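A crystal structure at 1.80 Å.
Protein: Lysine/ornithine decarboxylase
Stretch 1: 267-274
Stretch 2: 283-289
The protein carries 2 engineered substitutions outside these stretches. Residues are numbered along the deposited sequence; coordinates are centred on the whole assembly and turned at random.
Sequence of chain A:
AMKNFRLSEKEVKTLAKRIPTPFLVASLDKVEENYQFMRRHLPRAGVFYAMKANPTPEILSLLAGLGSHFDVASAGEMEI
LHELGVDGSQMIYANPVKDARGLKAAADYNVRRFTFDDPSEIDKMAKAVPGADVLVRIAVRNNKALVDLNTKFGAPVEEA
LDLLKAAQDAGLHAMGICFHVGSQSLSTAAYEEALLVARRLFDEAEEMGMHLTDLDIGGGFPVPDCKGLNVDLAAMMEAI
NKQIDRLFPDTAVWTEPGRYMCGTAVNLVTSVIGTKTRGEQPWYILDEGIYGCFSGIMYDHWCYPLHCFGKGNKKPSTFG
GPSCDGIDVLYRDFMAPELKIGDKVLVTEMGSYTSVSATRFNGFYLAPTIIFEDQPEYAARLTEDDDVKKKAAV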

ATOM      1  N   ASN A 267     -16.964   6.997   6.369  1.00 11.95           N
ATOM      2  CA  ASN A 267     -16.475   8.304   5.948  1.00 11.57           C
ATOM      3  C   ASN A 267     -15.069   8.479   6.526  1.00 11.37           C
ATOM      4  O   ASN A 267     -14.772   7.946   7.548  1.00 11.34           O
ATOM      5  CB  ASN A 267     -17.320   9.468   6.483  1.00 12.34           C
ATOM      6  CG  ASN A 267     -18.712   9.574   5.874  1.00 12.38           C
ATOM      7  OD1 ASN A 267     -19.459  10.473   6.218  1.00 10.70           O
ATOM      8  ND2 ASN A 267     -19.057   8.663   4.986  1.00 11.07           N
ATOM      9  N   LEU A 268     -14.227   9.220   5.828  1.00 10.13           N
ATOM     10  CA  LEU A 268     -12.944   9.679   6.334  1.00 10.68           C
ATOM     11  C   LEU A 268     -12.992  11.106   6.746  1.00 10.72           C
ATOM     12  O   LEU A 268     -13.507  12.005   5.973  1.00 11.59           O
ATOM     13  CB  LEU A 268     -11.854   9.565   5.272  1.00 11.55           C
ATOM     14  CG  LEU A 268     -10.496  10.126   5.610  1.00 13.57           C
ATOM     15  CD1 LEU A 268      -9.776   9.256   6.636  1.00 14.66           C
ATOM     16  CD2 LEU A 268      -9.712  10.116   4.287  1.00 13.73           C
ATOM     17  N   VAL A 269     -12.445  11.395   7.916  1.00 10.51           N
ATOM     18  CA  VAL A 269     -12.264  12.785   8.399  1.00 10.79           C
ATOM     19  C   VAL A 269     -10.767  13.081   8.484  1.00 11.72           C
ATOM     20  O   VAL A 269     -10.008  12.354   9.168  1.00 12.41           O
ATOM     21  CB  VAL A 269     -12.881  13.030   9.781  1.00 11.91           C
ATOM     22  CG1 VAL A 269     -12.768  14.497  10.158  1.00 13.14           C
ATOM     23  CG2 VAL A 269     -14.387  12.623   9.775  1.00 12.57           C
ATOM     24  N   THR A 270     -10.362  14.093   7.773  1.00 11.37           N
ATOM     25  CA  THR A 270      -8.955  14.467   7.655  1.00 12.05           C
ATOM     26  C   THR A 270      -8.801  15.958   7.803  1.00 12.91           C
ATOM     27  O   THR A 270      -9.674  16.730   7.342  1.00 15.71           O
ATOM     28  CB  THR A 270      -8.322  13.835   6.414  1.00 12.66           C
ATOM     29  OG1 THR A 270      -6.967  14.267   6.286  1.00 12.75           O
ATOM     30  CG2 THR A 270      -9.035  14.238   5.162  1.00 14.94           C
ATOM     31  N   SER A 271      -7.702  16.395   8.403  1.00 13.71           N
ATOM     32  CA  SER A 271      -7.442  17.843   8.579  1.00 13.31           C
ATOM     33  C   SER A 271      -6.481  18.384   7.528  1.00 14.87           C
ATOM     34  O   SER A 271      -5.525  17.687   7.110  1.00 11.85           O
ATOM     35  CB  SER A 271      -6.819  18.136   9.942  1.00 15.22           C
ATOM     36  OG  SER A 271      -7.722  17.801  10.964  1.00 15.28           O
ATOM     37  N   VAL A 272      -6.703  19.650   7.208  1.00 13.10           N
ATOM     38  CA  VAL A 272      -5.712  20.490   6.498  1.00 14.74           C
ATOM     39  C   VAL A 272      -4.570  20.814   7.483  1.00 13.20           C
ATOM     40  O   VAL A 272      -4.759  21.430   8.534  1.00 13.94           O
ATOM     41  CB  VAL A 272      -6.335  21.812   5.934  1.00 14.41           C
ATOM     42  CG1 VAL A 272      -5.260  22.693   5.217  1.00 15.93           C
ATOM     43  CG2 VAL A 272      -7.482  21.442   5.027  1.00 14.67           C
ATOM     44  N   ILE A 273      -3.402  20.318   7.157  1.00 13.28           N
ATOM     45  CA  ILE A 273      -2.204  20.556   7.965  1.00 14.36           C
ATOM     46  C   ILE A 273      -1.272  21.625   7.375  1.00 15.48           C
ATOM     47  O   ILE A 273      -0.373  22.121   8.069  1.00 16.86           O
ATOM     48  CB  ILE A 273      -1.431  19.264   8.372  1.00 15.19           C
ATOM     49  CG1 ILE A 273      -0.961  18.473   7.172  1.00 15.42           C
ATOM     50  CG2 ILE A 273      -2.252  18.349   9.258  1.00 16.09           C
ATOM     51  CD1 ILE A 273      -0.003  17.384   7.560  1.00 15.57           C
ATOM     52  N   GLY A 274      -1.464  21.938   6.105  1.00 14.69           N
ATOM     53  CA  GLY A 274      -0.694  23.004   5.457  1.00 16.75           C
ATOM     54  C   GLY A 274      -1.427  23.562   4.261  1.00 15.06           C
ATOM     55  O   GLY A 274      -2.264  22.882   3.636  1.00 15.46           O
ATOM     56  N   TRP A 283      -2.827  25.019  -2.895  1.00 18.41           N
ATOM     57  CA  TRP A 283      -2.681  23.618  -2.455  1.00 17.71           C
ATOM     58  C   TRP A 283      -3.056  23.513  -1.007  1.00 15.49           C
ATOM     59  O   TRP A 283      -2.745  24.381  -0.166  1.00 15.70           O
ATOM     60  CB  TRP A 283      -1.295  23.089  -2.571  1.00 17.33           C
ATOM     61  CG  TRP A 283      -0.797  22.802  -3.945  1.00 17.36           C
ATOM     62  CD1 TRP A 283      -0.837  23.637  -5.037  1.00 18.69           C
ATOM     63  CD2 TRP A 283      -0.122  21.609  -4.394  1.00 16.78           C
ATOM     64  NE1 TRP A 283      -0.295  22.998  -6.143  1.00 17.44           N
ATOM     65  CE2 TRP A 283       0.214  21.793  -5.751  1.00 16.59           C
ATOM     66  CE3 TRP A 283       0.225  20.410  -3.788  1.00 16.20           C
ATOM     67  CZ2 TRP A 283       0.817  20.782  -6.512  1.00 17.15           C
ATOM     68  CZ3 TRP A 283       0.799  19.421  -4.544  1.00 16.46           C
ATOM     69  CH2 TRP A 283       1.137  19.623  -5.886  1.00 16.29           C
ATOM     70  N   TYR A 284      -3.673  22.402  -0.681  1.00 14.33           N
ATOM     71  CA  TYR A 284      -3.917  22.026   0.669  1.00 13.12           C
ATOM     72  C   TYR A 284      -3.310  20.654   0.922  1.00 13.64           C
ATOM     73  O   TYR A 284      -3.572  19.713   0.160  1.00 15.27           O
ATOM     74  CB  TYR A 284      -5.410  21.907   0.896  1.00 13.54           C
ATOM     75  CG  TYR A 284      -6.081  23.208   0.549  1.00 14.01           C
ATOM     76  CD1 TYR A 284      -5.837  24.313   1.345  1.00 16.15           C
ATOM     77  CD2 TYR A 284      -6.908  23.336  -0.547  1.00 15.78           C
ATOM     78  CE1 TYR A 284      -6.380  25.536   1.038  1.00 16.97           C
ATOM     79  CE2 TYR A 284      -7.548  24.567  -0.833  1.00 16.70           C
ATOM     80  CZ  TYR A 284      -7.229  25.653  -0.042  1.00 16.77           C
ATOM     81  OH  TYR A 284      -7.805  26.866  -0.202  1.00 15.93           O
ATOM     82  N   ILE A 285      -2.572  20.564   2.025  1.00 13.42           N
ATOM     83  CA  ILE A 285      -1.962  19.321   2.464  1.00 14.30           C
ATOM     84  C   ILE A 285      -2.801  18.732   3.572  1.00 14.25           C
ATOM     85  O   ILE A 285      -3.083  19.394   4.569  1.00 13.47           O
ATOM     86  CB  ILE A 285      -0.509  19.535   2.963  1.00 14.63           C
ATOM     87  CG1 ILE A 285       0.315  20.105   1.819  1.00 16.00           C
ATOM     88  CG2 ILE A 285       0.091  18.199   3.382  1.00 15.19           C
ATOM     89  CD1 ILE A 285       0.254  19.345   0.545  1.00 13.98           C
ATOM     90  N   LEU A 286      -3.261  17.486   3.352  1.00 14.03           N
ATOM     91  CA  LEU A 286      -4.088  16.754   4.342  1.00 13.73           C
ATOM     92  C   LEU A 286      -3.280  15.784   5.179  1.00 12.88           C
ATOM     93  O   LEU A 286      -2.217  15.452   4.769  1.00 12.46           O
ATOM     94  CB  LEU A 286      -5.211  15.957   3.623  1.00 12.47           C
ATOM     95  CG  LEU A 286      -6.076  16.836   2.682  1.00 12.26           C
ATOM     96  CD1 LEU A 286      -7.105  15.945   2.017  1.00 12.96           C
ATOM     97  CD2 LEU A 286      -6.741  17.915   3.501  1.00 14.57           C
ATOM     98  N   ASP A 287      -3.800  15.371   6.349  1.00 12.61           N
ATOM     99  CA  ASP A 287      -3.160  14.411   7.167  1.00 12.43           C
ATOM    100  C   ASP A 287      -3.423  12.949   6.843  1.00 13.59           C
ATOM    101  O   ASP A 287      -2.875  12.078   7.543  1.00 14.03           O
ATOM    102  CB  ASP A 287      -3.209  14.735   8.658  1.00 14.39           C
ATOM    103  CG  ASP A 287      -4.633  14.779   9.245  1.00 14.51           C
ATOM    104  OD1 ASP A 287      -5.611  14.326   8.620  1.00 13.47           O
ATOM    105  OD2 ASP A 287      -4.753  15.266  10.414  1.00 17.06           O
ATOM    106  N   GLU A 288      -4.107  12.696   5.763  1.00 12.31           N
ATOM    107  CA  GLU A 288      -4.270  11.394   5.173  1.00 11.64           C
ATOM    108  C   GLU A 288      -3.973  11.476   3.693  1.00 12.33           C
ATOM    109  O   GLU A 288      -4.358  12.441   3.036  1.00 13.40           O
ATOM    110  CB  GLU A 288      -5.652  10.795   5.435  1.00 11.89           C
ATOM    111  CG  GLU A 288      -5.824   9.324   5.022  1.00 15.57           C
ATOM    112  CD  GLU A 288      -5.188   8.286   5.945  1.00 18.68           C
ATOM    113  OE1 GLU A 288      -5.431   7.091   5.691  1.00 16.04           O
ATOM    114  OE2 GLU A 288      -4.496   8.667   6.955  1.00 20.47           O
ATOM    115  N   GLY A 289      -3.368  10.455   3.126  1.00 11.30           N
ATOM    116  CA  GLY A 289      -2.989  10.527   1.675  1.00 12.22           C
ATOM    117  C   GLY A 289      -2.956   9.155   0.981  1.00 13.34           C
ATOM    118  O   GLY A 289      -3.564   8.133   1.430  1.00 12.96           O
TER

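The apolar centre of the contact lies where Val 272 faces Leu 286, a non-hydrogen-bonded antiparallel pair with CA atoms 4.6 Å apart. Both side chains leave on the same face of the sheet, and Val 272 CG2 packs 3.9 Å from Leu 286 CD2. With chi1 at 179° (t), Val 272 also places CG1 4.2 Å from Tyr 284 CD1, an approach oblique to the ring. On the other face, Ile 273 adopts the p rotamer, and Ile 273 CG1 lies 3.9 Å from Ile 285 CG2, while Ile 273 CG2 reaches 3.8 Å from Asp 287 CB. Val 272, Ile 273, Ile 285 and Leu 286 are all buried, and their aliphatic side chains suit places where these closest side-chain approaches are between carbon atoms.

Backbone hydrogen bonds run alongside this packing. Ile 285 N donates to Gly 274 O at 2.8 Å with an almost straight N-H...O angle of 177°. In return, Ile 285 O accepts from Ile 273 N at 2.8 Å and, weakly, from Gly 274 N at 3.4 Å. One carbonyl shared by two successive amides is the signature of a beta bulge, and the register indeed shifts by one between the pair Val 272 and Leu 286 and the pair Gly 274 and Ile 285. Ile 273, with phi/psi of -102/-17, departs from extended geometry at this point. Gly 274 has no side chain; an ideal CB there would come 3.8 Å from Ile 285 CB. CA-H...O contacts supplement the ladder: Val 272 CA lies 3.4 Å from Ile 285 O, Leu 286 CA 3.3 Å from Ser 271 O, and Tyr 284 CA 3.5 Å from Gly 274 O.

At the polar edge, the second strand ends at Leu 286, and Asp 287, in the loop that follows, supplies the next hydrogen bonds to the first strand. Asp 287 N donates to Ser 271 O at 3.0 Å (139°). The CA-to-CB bond of Asp 287 points sideways, but with chi1 at 63° (p) its carboxylate comes nearer the first strand. There Asp 287 OD1 accepts two hydrogen bonds, from Ser 271 N at 2.9 Å (156°) and from Thr 270 OG1 at 2.7 Å. A short carboxylate suits this buried position because one oxygen meets both donors while OD2 is hydrogen-bonded elsewhere in the structure. Thr 270 points toward the second stretch, and Thr 270 OG1 also packs 3.6 Å from Leu 286 CB. Beyond it, Leu 268 CD2 touches Glu 288 CG at 4.0 Å, using the aliphatic part of a side chain whose end leads away. Altogether the two stretches bury 536 Å², both sides summed.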